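Lectin-like protein (Entamoeba histolytica HM-1:IMSS-A, PDB 5ZBT) is of unknown function but, as an ERGIC-53-like membrane protein represented here by its legume lectin-like domain, may bind D-mannose. Local coordinates at residues 28-33 with 37-42; 54-59 with 67-72; 84-89 with 96-101; 124-129 with 160-165. All coordinates share one frame; numbering follows the deposited sequence.

Interaction 1 of 4, residues 28-33 with 37-42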
loop_
_atom_site.group_PDB
_atom_site.type_symbol
_atom_site.label_atom_id
_atom_site.label_comp_id
_atom_site.label_asym_id
_atom_site.label_seq_id
_atom_site.Cartn_x
_atom_site.Cartn_y
_atom_site.Cartn_z
ATOM N N LEU A 28 -2.598 -10.238 -9.149
ATOM C CA LEU A 28 -2.567 -9.208 -8.120
ATOM C C LEU A 28 -3.834 -9.153 -7.283
ATOM O O LEU A 28 -3.762 -8.925 -6.074
ATOM C CB LEU A 28 -2.338 -7.822 -8.761
ATOM C CG LEU A 28 -1.121 -7.637 -9.660
ATOM C CD1 LEU A 28 -1.015 -6.207 -10.202
ATOM C CD2 LEU A 28 0.158 -8.026 -8.920
ATOM N N SER A 29 -4.996 -9.325 -7.902
ATOM C CA SER A 29 -6.253 -8.997 -7.256
ATOM C C SER A 29 -6.641 -10.037 -6.222
ATOM O O SER A 29 -6.399 -11.232 -6.404
ATOM C CB SER A 29 -7.372 -8.885 -8.286
ATOM O OG SER A 29 -7.142 -7.793 -9.144
ATOM N N PHE A 30 -7.237 -9.569 -5.126
ATOM C CA PHE A 30 -8.135 -10.395 -4.330
ATOM C C PHE A 30 -9.356 -9.556 -3.991
ATOM O O PHE A 30 -9.238 -8.471 -3.411
ATOM C CB PHE A 30 -7.477 -10.964 -3.069
ATOM C CG PHE A 30 -6.701 -9.970 -2.251
ATOM C CD1 PHE A 30 -5.361 -9.714 -2.528
ATOM C CD2 PHE A 30 -7.279 -9.372 -1.141
ATOM C CE1 PHE A 30 -4.631 -8.829 -1.752
ATOM C CE2 PHE A 30 -6.559 -8.489 -0.348
ATOM C CZ PHE A 30 -5.234 -8.212 -0.656
ATOM N N ARG A 31 -10.516 -10.049 -4.386
ATOM C CA ARG A 31 -11.772 -9.330 -4.300
ATOM C C ARG A 31 -12.656 -9.950 -3.228
ATOM O O ARG A 31 -12.380 -11.036 -2.711
ATOM C CB ARG A 31 -12.474 -9.336 -5.663
ATOM C CG ARG A 31 -11.623 -8.708 -6.768
ATOM C CD ARG A 31 -12.270 -8.813 -8.142
ATOM N NE ARG A 31 -11.254 -8.925 -9.188
ATOM C CZ ARG A 31 -10.676 -10.071 -9.552
ATOM N NH1 ARG A 31 -9.748 -10.081 -10.504
ATOM N NH2 ARG A 31 -11.026 -11.210 -8.958
ATOM N N GLU A 32 -13.740 -9.219 -2.891
ATOM C CA GLU A 32 -14.762 -9.613 -1.922
ATOM C C GLU A 32 -15.793 -10.515 -2.588
ATOM O O GLU A 32 -16.318 -10.164 -3.654
ATOM C CB GLU A 32 -15.455 -8.391 -1.339
ATOM C CG GLU A 32 -14.575 -7.527 -0.445
ATOM C CD GLU A 32 -15.391 -6.697 0.554
ATOM O OE1 GLU A 32 -15.441 -5.447 0.408
ATOM O OE2 GLU A 32 -15.990 -7.300 1.480
ATOM N N PRO A 33 -16.115 -11.678 -1.997
ATOM C CA PRO A 33 -15.556 -12.140 -0.719
ATOM C C PRO A 33 -14.163 -12.773 -0.870
ATOM O O PRO A 33 -13.868 -13.357 -1.918
ATOM C CB PRO A 33 -16.582 -13.177 -0.257
ATOM C CG PRO A 33 -17.088 -13.776 -1.549
ATOM C CD PRO A 33 -17.049 -12.661 -2.582
ATOM N N GLU A 37 -7.352 -19.259 -0.987
ATOM C CA GLU A 37 -6.345 -19.800 -1.897
ATOM C C GLU A 37 -5.970 -18.779 -2.963
ATOM O O GLU A 37 -4.835 -18.783 -3.452
ATOM C CB GLU A 37 -6.813 -21.134 -2.511
ATOM C CG GLU A 37 -7.746 -21.084 -3.734
ATOM C CD GLU A 37 -8.129 -22.491 -4.243
ATOM O OE1 GLU A 37 -8.123 -22.727 -5.480
ATOM O OE2 GLU A 37 -8.425 -23.368 -3.401
ATOM N N ASN A 38 -6.880 -17.866 -3.295
ATOM C CA ASN A 38 -6.532 -16.820 -4.252
ATOM C C ASN A 38 -5.447 -15.900 -3.704
ATOM O O ASN A 38 -4.566 -15.461 -4.454
ATOM C CB ASN A 38 -7.764 -15.999 -4.637
ATOM C CG ASN A 38 -7.432 -14.913 -5.650
ATOM O OD1 ASN A 38 -6.758 -15.167 -6.665
ATOM N ND2 ASN A 38 -7.881 -13.691 -5.377
ATOM N N VAL A 39 -5.504 -15.581 -2.404
ATOM C CA VAL A 39 -4.479 -14.736 -1.795
ATOM C C VAL A 39 -3.150 -15.479 -1.734
ATOM O O VAL A 39 -2.111 -14.964 -2.169
ATOM C CB VAL A 39 -4.927 -14.267 -0.397
ATOM C CG1 VAL A 39 -3.850 -13.424 0.246
ATOM C CG2 VAL A 39 -6.214 -13.480 -0.474
ATOM N N VAL A 40 -3.175 -16.717 -1.226
ATOM C CA VAL A 40 -1.955 -17.493 -1.006
ATOM C C VAL A 40 -1.225 -17.759 -2.314
ATOM O O VAL A 40 0.010 -17.836 -2.343
ATOM C CB VAL A 40 -2.281 -18.818 -0.270
ATOM C CG1 VAL A 40 -1.099 -19.766 -0.302
ATOM C CG2 VAL A 40 -2.689 -18.553 1.180
ATOM N N ARG A 41 -1.954 -17.908 -3.415
ATOM C CA ARG A 41 -1.251 -18.302 -4.629
ATOM C C ARG A 41 -0.500 -17.138 -5.252
ATOM O O ARG A 41 0.410 -17.361 -6.055
ATOM C CB ARG A 41 -2.219 -18.942 -5.634
ATOM C CG ARG A 41 -3.086 -17.977 -6.412
ATOM C CD ARG A 41 -3.673 -18.666 -7.633
ATOM N NE ARG A 41 -4.821 -19.488 -7.266
ATOM C CZ ARG A 41 -6.079 -19.125 -7.476
ATOM N NH1 ARG A 41 -6.336 -17.957 -8.065
ATOM N NH2 ARG A 41 -7.070 -19.926 -7.102
ATOM N N ASN A 42 -0.824 -15.910 -4.858
ATOM C CA ASN A 42 -0.201 -14.726 -5.421
ATOM C C ASN A 42 0.715 -13.976 -4.458
ATOM O O ASN A 42 1.521 -13.165 -4.925
ATOM C CB ASN A 42 -1.289 -13.788 -5.962
ATOM C CG ASN A 42 -1.930 -14.342 -7.224
ATOM O OD1 ASN A 42 -1.271 -15.048 -7.988
ATOM N ND2 ASN A 42 -3.210 -14.042 -7.443
HETATM O O HOH W 1 -4.405 -12.576 -5.337
#

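Interaction 2 of 4, residues 54-59 with 67-72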
loop_
_atom_site.group_PDB
_atom_site.type_symbol
_atom_site.label_atom_id
_atom_site.label_comp_id
_atom_site.label_asym_id
_atom_site.label_seq_id
_atom_site.Cartn_x
_atom_site.Cartn_y
_atom_site.Cartn_z
ATOM N N ASN A 54 -13.605 -11.863 5.876
ATOM C CA ASN A 54 -13.961 -10.561 5.319
ATOM C C ASN A 54 -12.777 -9.626 5.060
ATOM O O ASN A 54 -12.997 -8.510 4.581
ATOM C CB ASN A 54 -14.952 -9.846 6.242
ATOM C CG ASN A 54 -16.184 -10.684 6.537
ATOM O OD1 ASN A 54 -16.673 -11.410 5.668
ATOM N ND2 ASN A 54 -16.698 -10.584 7.769
ATOM N N TYR A 55 -11.542 -10.030 5.360
ATOM C CA TYR A 55 -10.407 -9.121 5.214
ATOM C C TYR A 55 -9.116 -9.909 5.392
ATOM O O TYR A 55 -9.115 -11.027 5.926
ATOM C CB TYR A 55 -10.471 -7.952 6.223
ATOM C CG TYR A 55 -10.571 -8.406 7.664
ATOM C CD1 TYR A 55 -9.428 -8.668 8.416
ATOM C CD2 TYR A 55 -11.808 -8.620 8.261
ATOM C CE1 TYR A 55 -9.519 -9.104 9.732
ATOM C CE2 TYR A 55 -11.911 -9.069 9.583
ATOM C CZ TYR A 55 -10.766 -9.303 10.306
ATOM O OH TYR A 55 -10.867 -9.737 11.612
ATOM N N VAL A 56 -8.019 -9.319 4.917
ATOM C CA VAL A 56 -6.674 -9.796 5.208
ATOM C C VAL A 56 -6.108 -8.916 6.320
ATOM O O VAL A 56 -5.996 -7.691 6.165
ATOM C CB VAL A 56 -5.782 -9.767 3.958
ATOM C CG1 VAL A 56 -4.377 -10.317 4.272
ATOM C CG2 VAL A 56 -6.433 -10.543 2.805
ATOM N N GLN A 57 -5.781 -9.529 7.455
ATOM C CA GLN A 57 -5.116 -8.810 8.534
ATOM C C GLN A 57 -3.654 -8.638 8.170
ATOM O O GLN A 57 -2.973 -9.620 7.855
ATOM C CB GLN A 57 -5.244 -9.557 9.859
ATOM C CG GLN A 57 -4.419 -8.950 10.988
ATOM C CD GLN A 57 -4.357 -9.864 12.229
ATOM O OE1 GLN A 57 -5.344 -9.994 12.960
ATOM N NE2 GLN A 57 -3.213 -10.518 12.442
ATOM N N ILE A 58 -3.186 -7.393 8.170
ATOM C CA ILE A 58 -1.762 -7.117 8.008
ATOM C C ILE A 58 -1.056 -7.086 9.361
ATOM O O ILE A 58 -0.073 -7.802 9.564
ATOM C CB ILE A 58 -1.566 -5.803 7.211
ATOM C CG1 ILE A 58 -2.470 -5.795 5.980
ATOM C CG2 ILE A 58 -0.098 -5.642 6.729
ATOM C CD1 ILE A 58 -2.075 -6.878 4.974
ATOM N N THR A 59 -1.554 -6.281 10.317
ATOM C CA THR A 59 -1.116 -6.334 11.711
ATOM C C THR A 59 -2.304 -6.514 12.648
ATOM O O THR A 59 -3.358 -5.899 12.445
ATOM C CB THR A 59 -0.357 -5.066 12.165
ATOM O OG1 THR A 59 -1.176 -3.896 11.978
ATOM C CG2 THR A 59 0.974 -4.908 11.464
ATOM N N SER A 67 4.357 -6.241 9.278
ATOM C CA SER A 67 4.182 -7.351 8.352
ATOM C C SER A 67 4.495 -6.882 6.940
ATOM O O SER A 67 4.361 -5.699 6.624
ATOM C CB SER A 67 2.754 -7.890 8.369
ATOM O OG SER A 67 2.403 -8.372 9.653
ATOM N N ILE A 68 4.908 -7.817 6.093
ATOM C CA ILE A 68 5.055 -7.568 4.666
ATOM C C ILE A 68 4.353 -8.689 3.904
ATOM O O ILE A 68 4.514 -9.872 4.219
ATOM C CB ILE A 68 6.531 -7.434 4.237
ATOM C CG1 ILE A 68 7.334 -8.696 4.547
ATOM C CG2 ILE A 68 7.184 -6.236 4.922
ATOM C CD1 ILE A 68 8.834 -8.511 4.339
ATOM N N MET A 69 3.550 -8.307 2.930
ATOM C CA MET A 69 2.864 -9.222 2.035
ATOM C C MET A 69 3.477 -8.979 0.660
ATOM O O MET A 69 3.336 -7.884 0.112
ATOM C CB MET A 69 1.365 -8.932 2.058
ATOM C CG MET A 69 0.449 -10.059 1.687
ATOM S SD MET A 69 -1.217 -9.432 1.906
ATOM C CE MET A 69 -2.093 -10.466 0.771
ATOM N N ASN A 70 4.173 -9.982 0.121
ATOM C CA ASN A 70 4.982 -9.859 -1.092
ATOM C C ASN A 70 4.325 -10.588 -2.255
ATOM O O ASN A 70 4.106 -11.802 -2.177
ATOM C CB ASN A 70 6.377 -10.446 -0.883
ATOM C CG ASN A 70 7.300 -9.495 -0.214
ATOM O OD1 ASN A 70 7.091 -8.280 -0.265
ATOM N ND2 ASN A 70 8.339 -10.029 0.429
ATOM N N GLY A 71 4.049 -9.859 -3.338
ATOM C CA GLY A 71 3.616 -10.482 -4.571
ATOM C C GLY A 71 4.629 -11.520 -5.026
ATOM O O GLY A 71 5.835 -11.271 -5.013
ATOM N N LYS A 72 4.160 -12.707 -5.401
ATOM C CA LYS A 72 5.094 -13.725 -5.863
ATOM C C LYS A 72 5.603 -13.442 -7.274
ATOM O O LYS A 72 6.768 -13.732 -7.572
ATOM C CB LYS A 72 4.431 -15.105 -5.811
ATOM C CG LYS A 72 4.121 -15.569 -4.407
ATOM C CD LYS A 72 4.109 -17.069 -4.326
ATOM C CE LYS A 72 2.759 -17.582 -3.896
ATOM N NZ LYS A 72 2.854 -18.106 -2.516
#

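Interaction 3 of 4, residues 84-89 with 96-101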
loop_
_atom_site.group_PDB
_atom_site.type_symbol
_atom_site.label_atom_id
_atom_site.label_comp_id
_atom_site.label_asym_id
_atom_site.label_seq_id
_atom_site.Cartn_x
_atom_site.Cartn_y
_atom_site.Cartn_z
ATOM N N LEU A 84 -7.044 -0.340 -3.358
ATOM C CA LEU A 84 -6.807 -1.065 -2.120
ATOM C C LEU A 84 -7.809 -0.567 -1.088
ATOM O O LEU A 84 -7.712 0.572 -0.622
ATOM C CB LEU A 84 -5.376 -0.860 -1.636
ATOM C CG LEU A 84 -5.007 -1.706 -0.417
ATOM C CD1 LEU A 84 -4.860 -3.170 -0.837
ATOM C CD2 LEU A 84 -3.743 -1.212 0.185
ATOM N N LYS A 85 -8.776 -1.407 -0.739
ATOM C CA LYS A 85 -9.804 -1.014 0.205
ATOM C C LYS A 85 -9.357 -1.342 1.630
ATOM O O LYS A 85 -8.986 -2.481 1.933
ATOM C CB LYS A 85 -11.119 -1.703 -0.140
ATOM C CG LYS A 85 -12.311 -1.182 0.642
ATOM C CD LYS A 85 -13.615 -1.717 0.085
ATOM C CE LYS A 85 -14.744 -1.378 1.024
ATOM N NZ LYS A 85 -16.071 -1.530 0.373
ATOM N N LEU A 86 -9.414 -0.340 2.496
ATOM C CA LEU A 86 -8.853 -0.366 3.842
ATOM C C LEU A 86 -9.896 -0.740 4.885
ATOM O O LEU A 86 -11.065 -0.360 4.786
ATOM C CB LEU A 86 -8.286 1.008 4.199
ATOM C CG LEU A 86 -6.866 1.416 3.817
ATOM C CD1 LEU A 86 -6.476 0.865 2.486
ATOM C CD2 LEU A 86 -6.807 2.925 3.786
ATOM N N ASN A 87 -9.447 -1.465 5.915
ATOM C CA ASN A 87 -10.249 -1.764 7.111
ATOM C C ASN A 87 -9.303 -1.637 8.310
ATOM O O ASN A 87 -8.666 -2.615 8.717
ATOM C CB ASN A 87 -10.870 -3.157 7.010
ATOM C CG ASN A 87 -11.855 -3.459 8.137
ATOM O OD1 ASN A 87 -12.080 -2.642 9.026
ATOM N ND2 ASN A 87 -12.441 -4.651 8.098
ATOM N N ILE A 88 -9.183 -0.425 8.853
ATOM C CA ILE A 88 -8.205 -0.115 9.898
ATOM C C ILE A 88 -8.943 0.134 11.214
ATOM O O ILE A 88 -9.882 0.936 11.264
ATOM C CB ILE A 88 -7.332 1.096 9.512
ATOM C CG1 ILE A 88 -6.548 0.824 8.227
ATOM C CG2 ILE A 88 -6.334 1.439 10.616
ATOM C CD1 ILE A 88 -5.931 2.085 7.635
ATOM N N ILE A 89 -8.520 -0.547 12.277
ATOM C CA ILE A 89 -9.167 -0.459 13.586
ATOM C C ILE A 89 -8.225 0.233 14.560
ATOM O O ILE A 89 -7.068 -0.177 14.710
ATOM C CB ILE A 89 -9.572 -1.843 14.124
ATOM C CG1 ILE A 89 -10.515 -2.550 13.152
ATOM C CG2 ILE A 89 -10.245 -1.703 15.473
ATOM C CD1 ILE A 89 -11.657 -1.668 12.695
ATOM N N GLY A 96 1.427 4.159 13.695
ATOM C CA GLY A 96 2.060 3.507 12.563
ATOM C C GLY A 96 1.524 3.972 11.219
ATOM O O GLY A 96 1.062 5.108 11.047
ATOM N N GLY A 97 1.609 3.075 10.243
ATOM C CA GLY A 97 1.106 3.355 8.913
ATOM C C GLY A 97 1.207 2.132 8.027
ATOM O O GLY A 97 1.627 1.060 8.455
ATOM N N MET A 98 0.853 2.332 6.767
ATOM C CA MET A 98 0.731 1.292 5.759
ATOM C C MET A 98 1.525 1.695 4.529
ATOM O O MET A 98 1.584 2.875 4.185
ATOM C CB MET A 98 -0.719 1.120 5.315
ATOM C CG MET A 98 -1.462 -0.062 5.835
ATOM S SD MET A 98 -3.078 -0.006 5.016
ATOM C CE MET A 98 -2.586 -0.596 3.397
ATOM N N GLY A 99 2.080 0.720 3.835
ATOM C CA GLY A 99 2.755 0.977 2.576
ATOM C C GLY A 99 2.268 0.060 1.478
ATOM O O GLY A 99 2.017 -1.126 1.707
ATOM N N VAL A 100 2.133 0.620 0.280
ATOM C CA VAL A 100 1.969 -0.163 -0.935
ATOM C C VAL A 100 3.207 0.060 -1.792
ATOM O O VAL A 100 3.672 1.194 -1.949
ATOM C CB VAL A 100 0.682 0.203 -1.686
ATOM C CG1 VAL A 100 0.519 -0.714 -2.940
ATOM C CG2 VAL A 100 -0.505 0.074 -0.761
ATOM N N TRP A 101 3.756 -1.015 -2.324
ATOM C CA TRP A 101 5.112 -0.981 -2.837
ATOM C C TRP A 101 5.142 -1.507 -4.260
ATOM O O TRP A 101 4.509 -2.517 -4.564
ATOM C CB TRP A 101 6.045 -1.819 -1.953
ATOM C CG TRP A 101 6.142 -1.389 -0.498
ATOM C CD1 TRP A 101 5.239 -1.644 0.514
ATOM C CD2 TRP A 101 7.233 -0.675 0.109
ATOM N NE1 TRP A 101 5.706 -1.123 1.702
ATOM C CE2 TRP A 101 6.925 -0.524 1.479
ATOM C CE3 TRP A 101 8.445 -0.147 -0.380
ATOM C CZ2 TRP A 101 7.782 0.137 2.365
ATOM C CZ3 TRP A 101 9.297 0.506 0.508
ATOM C CH2 TRP A 101 8.956 0.639 1.864
#

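Interaction 4 of 4, residues 124-129 with 160-165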
loop_
_atom_site.group_PDB
_atom_site.type_symbol
_atom_site.label_atom_id
_atom_site.label_comp_id
_atom_site.label_asym_id
_atom_site.label_seq_id
_atom_site.Cartn_x
_atom_site.Cartn_y
_atom_site.Cartn_z
ATOM N N ILE A 124 4.366 3.860 -1.531
ATOM C CA ILE A 124 3.215 4.728 -1.279
ATOM C C ILE A 124 2.778 4.470 0.155
ATOM O O ILE A 124 2.410 3.337 0.503
ATOM C CB ILE A 124 2.069 4.462 -2.274
ATOM C CG1 ILE A 124 2.598 4.522 -3.703
ATOM C CG2 ILE A 124 0.941 5.449 -2.111
ATOM C CD1 ILE A 124 1.940 3.548 -4.621
ATOM N N PHE A 125 2.826 5.508 0.992
ATOM C CA PHE A 125 2.656 5.359 2.430
ATOM C C PHE A 125 1.472 6.180 2.915
ATOM O O PHE A 125 1.274 7.322 2.486
ATOM C CB PHE A 125 3.926 5.786 3.192
ATOM C CG PHE A 125 5.198 5.174 2.655
ATOM C CD1 PHE A 125 5.298 3.803 2.447
ATOM C CD2 PHE A 125 6.288 5.967 2.354
ATOM C CE1 PHE A 125 6.472 3.233 1.955
ATOM C CE2 PHE A 125 7.464 5.408 1.847
ATOM C CZ PHE A 125 7.551 4.036 1.656
ATOM N N ILE A 126 0.686 5.584 3.808
ATOM C CA ILE A 126 -0.322 6.289 4.585
ATOM C C ILE A 126 0.167 6.293 6.022
ATOM O O ILE A 126 0.324 5.227 6.629
ATOM C CB ILE A 126 -1.705 5.626 4.487
ATOM C CG1 ILE A 126 -2.116 5.402 3.026
ATOM C CG2 ILE A 126 -2.747 6.466 5.237
ATOM C CD1 ILE A 126 -3.491 4.704 2.875
ATOM N N ASN A 127 0.430 7.475 6.567
ATOM C CA ASN A 127 1.044 7.583 7.887
ATOM C C ASN A 127 0.095 8.264 8.864
ATOM O O ASN A 127 -0.391 9.367 8.590
ATOM C CB ASN A 127 2.354 8.351 7.811
ATOM C CG ASN A 127 2.948 8.568 9.174
ATOM O OD1 ASN A 127 3.436 7.633 9.784
ATOM N ND2 ASN A 127 2.876 9.793 9.680
ATOM N N PHE A 128 -0.174 7.595 9.998
ATOM C CA PHE A 128 -0.933 8.156 11.118
ATOM C C PHE A 128 -0.053 8.570 12.297
ATOM O O PHE A 128 -0.487 9.397 13.113
ATOM C CB PHE A 128 -1.974 7.147 11.644
ATOM C CG PHE A 128 -3.047 6.787 10.656
ATOM C CD1 PHE A 128 -2.829 5.789 9.708
ATOM C CD2 PHE A 128 -4.279 7.426 10.687
ATOM C CE1 PHE A 128 -3.819 5.447 8.796
ATOM C CE2 PHE A 128 -5.285 7.090 9.786
ATOM C CZ PHE A 128 -5.061 6.102 8.832
ATOM N N GLU A 129 1.155 8.010 12.405
ATOM C CA GLU A 129 2.036 8.251 13.544
ATOM C C GLU A 129 2.503 9.705 13.575
ATOM O O GLU A 129 3.071 10.203 12.597
ATOM C CB GLU A 129 3.234 7.308 13.466
ATOM C CG GLU A 129 4.155 7.328 14.684
ATOM C CD GLU A 129 3.767 6.313 15.744
ATOM O OE1 GLU A 129 4.544 6.128 16.695
ATOM O OE2 GLU A 129 2.690 5.693 15.633
ATOM N N ALA A 160 -8.181 13.777 5.389
ATOM C CA ALA A 160 -8.873 13.463 6.628
ATOM C C ALA A 160 -9.782 12.252 6.469
ATOM O O ALA A 160 -10.311 11.982 5.389
ATOM C CB ALA A 160 -9.704 14.661 7.095
ATOM N N ASN A 161 -9.937 11.515 7.573
ATOM C CA ASN A 161 -10.950 10.486 7.787
ATOM C C ASN A 161 -10.665 9.171 7.060
ATOM O O ASN A 161 -11.600 8.422 6.757
ATOM C CB ASN A 161 -12.334 11.010 7.399
ATOM C CG ASN A 161 -12.742 12.220 8.220
ATOM O OD1 ASN A 161 -13.109 13.263 7.672
ATOM N ND2 ASN A 161 -12.671 12.088 9.542
ATOM N N ILE A 162 -9.390 8.842 6.834
ATOM C CA ILE A 162 -9.071 7.630 6.078
ATOM C C ILE A 162 -9.548 6.385 6.821
ATOM O O ILE A 162 -10.233 5.530 6.244
ATOM C CB ILE A 162 -7.571 7.558 5.755
ATOM C CG1 ILE A 162 -7.215 8.562 4.662
ATOM C CG2 ILE A 162 -7.217 6.175 5.274
ATOM C CD1 ILE A 162 -5.711 8.784 4.516
ATOM N N GLN A 163 -9.221 6.258 8.112
ATOM C CA GLN A 163 -9.694 5.070 8.815
ATOM C C GLN A 163 -11.051 5.260 9.466
ATOM O O GLN A 163 -11.703 4.254 9.780
ATOM C CB GLN A 163 -8.684 4.577 9.870
ATOM C CG GLN A 163 -8.641 5.345 11.159
ATOM C CD GLN A 163 -9.695 4.913 12.164
ATOM O OE1 GLN A 163 -10.360 5.763 12.753
ATOM N NE2 GLN A 163 -9.859 3.603 12.359
ATOM N N LYS A 164 -11.495 6.509 9.658
ATOM C CA LYS A 164 -12.805 6.800 10.237
ATOM C C LYS A 164 -13.957 6.541 9.275
ATOM O O LYS A 164 -15.118 6.623 9.694
ATOM C CB LYS A 164 -12.859 8.257 10.709
ATOM C CG LYS A 164 -12.183 8.501 12.057
ATOM C CD LYS A 164 -11.757 9.964 12.201
ATOM C CE LYS A 164 -11.449 10.342 13.648
ATOM N NZ LYS A 164 -10.276 9.612 14.219
ATOM N N ASP A 165 -13.674 6.267 8.001
ATOM C CA ASP A 165 -14.702 5.848 7.048
ATOM C C ASP A 165 -15.112 4.414 7.376
ATOM O O ASP A 165 -14.359 3.470 7.118
ATOM C CB ASP A 165 -14.163 5.971 5.619
ATOM C CG ASP A 165 -15.179 5.579 4.546
ATOM O OD1 ASP A 165 -16.271 5.057 4.858
ATOM O OD2 ASP A 165 -14.885 5.802 3.354
#

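Interaction 1 of 4, residues 28-33 with 37-42
N38 reaches across to S29, and the bond between them illustrates how one amide can tie a loop to a helix that follows it closely in the chain. The side chain leaves the helix with CG anti to the backbone N (chi1 -179°), which carries its amide toward the loop. ND2 donates to S29 O over 3.0 Å with an N-H...O angle of 146°; it lies tilted from the carbonyl plane, and the acceptor is likewise tilted out of the N38 amide plane. The same nitrogen packs on the backbone of the loop, 3.5 Å from F30 CA. A water reinforces the link: it donates to S29 O at 2.6 Å and to N38 O at 3.0 Å, and accepts from N42 ND2 at 2.8 Å. The carbonyl of S29 is therefore held by two donors, one direct and one relayed. S29 OG turns to D26 and to the backbone N of Y229. The helix concerned, 36-42, is a short one in a domain built mainly of two antiparallel sheets, the legume lectin sandwich, and the loop joins strand 220-231 through a backbone bond of F30 to L227. F30 and V39 supply the apolar half of the contact. F30 CB lies 3.8 Å from V39 CG2; chi1 of 47°, which sets CG between the backbone N and the carbonyl carbon, brings the root of the ring beside the same methyl, which meets it obliquely. The F30 side chain also packs against V224, L227 and M69.

Interaction 2 of 4, residues 54-59 with 67-72
S67 and M69, two residues apart on one strand, meet V56 and I58 across the sandwich, and the four make a polar and an apolar half of one contact. In the polar half S67 OG is modelled as donor to I58 O at 2.5 Å, a separation too short to be taken literally. Beside this bond S67 CB rests 4.0 Å from I58 CG2, while T59 CG2 flanks the hydroxyl more loosely. In the apolar half M69 is the long arm. Its CG stands anti to the backbone N (chi1 -155°) and the chain runs on extended, which projects the thioether across the gap. V56 CG1 and M69 SD meet tip to tip at 4.0 Å. I58 crosses M69 at about a right angle, its CD1 lying 4.1 Å from the same sulfur, and SD is thus flanked by two branched side chains. A second shell fixes these groups: V56 is bonded through its backbone to V224, I58 to Y222 and S67 to A212, while T59 OG1 is engaged by N214. F30 packs on V56, and Y43 on M69. The arrangement is the facing of two sheets in a legume lectin-like jelly roll. Strand 56-59 runs beside 220-231 and short strand 50-51 in one sheet; strand 66-71 lies between 43-46 and 207-213 in the other.

Interaction 3 of 4, residues 84-89 with 96-101
In the centre of the lectin β-sandwich, L84 and M98 meet from opposite sheets, a simple case of how the hydrophobic core of a jelly roll is filled. Strand 84-86 and strand 97-101 run nearly antiparallel, at 170°, with their axes 10.9 Å apart. That spacing is bridged by side chains alone, since no hydrogen bond crosses between the two segments. The strands follow one another in the chain, and the C90-C94 disulfide lies in the connection between them. M98 does most of the spanning. Its chain bends at the thioether (chi3 76°), so that sulfur and terminal methyl have different neighbours: SD lies 4.2 Å from L86 CG and 4.4 Å from I88 CD1, whereas CE turns to L84. I210 and V224 also pack on L84, and A212 on M98, while V100 touches L171 and I173. G97 and G99, which alternate with M98 and V100, have no side chains on the other surface of the strand. L84 slides past V100 and meets M98 tip to tip, one of its methyls, CD2, touching both M98 CE at 3.5 Å and V100 CG2 at 3.6 Å.

Interaction 4 of 4, residues 124-129 with 160-165
I162 and F128 show how a loop passing between the two sheets of a legume lectin-like sandwich packs a branched side chain against the end of a strand. The loop 160-165 lies between strands 153-158 and 170-176, one from each sheet, and faces the end of strand 122-127. From CB the I162 side chain forks. CG2, anti to the backbone N, goes to the aromatic side and meets F128 CZ at 4.2 Å, approaching the ring obliquely. The other branch leaves through CG1, and with chi2 at 166° it stays extended and carries CD1 to I126, whose CG2 lies 3.8 Å distant. I162 thus straddles two residues that alternate along one strand and its exit. L86, I136 and I186 pack round the same group. Next in the loop, Q163 bends back on itself: its aliphatic part lies against F128 while the polar end leads elsewhere, with NE2 making a weak hydrogen bond to I88 O. The ring and amide planes are 78° apart. C94 and P134 also pack on F128. N127 ND2 donates to E129 O at 3.0 Å, bridging the residues on either side of F128 in the chain. Q163 approaches the ring obliquely, with F128 CE2 4.0 Å from Q163 CG and F128 CZ 4.1 Å from Q163 CB.

How the interactions relate
The four contacts follow in series along the chain and form a path through one domain, from the helix beside strand 43-46 inward to the loop facing the end of strand 122-127. Interactions 1 and 2 have centres about 10 Å apart and join where N42 O lies 2.7 Å from K72 N, a probable hydrogen bond, and where V39 CG1 packs 3.5 Å from M69 CE. Interaction 3 lies nearest the centre of the chain, about 10 Å from interaction 2 and about 8 Å from interaction 4, centre to centre. Neighbouring strands 97-103 and 122-127 link the last two: V100 N and I124 O, 2.7 Å apart, probably bond. Interactions 1 and 4, about 24 Å apart between centres, do not touch.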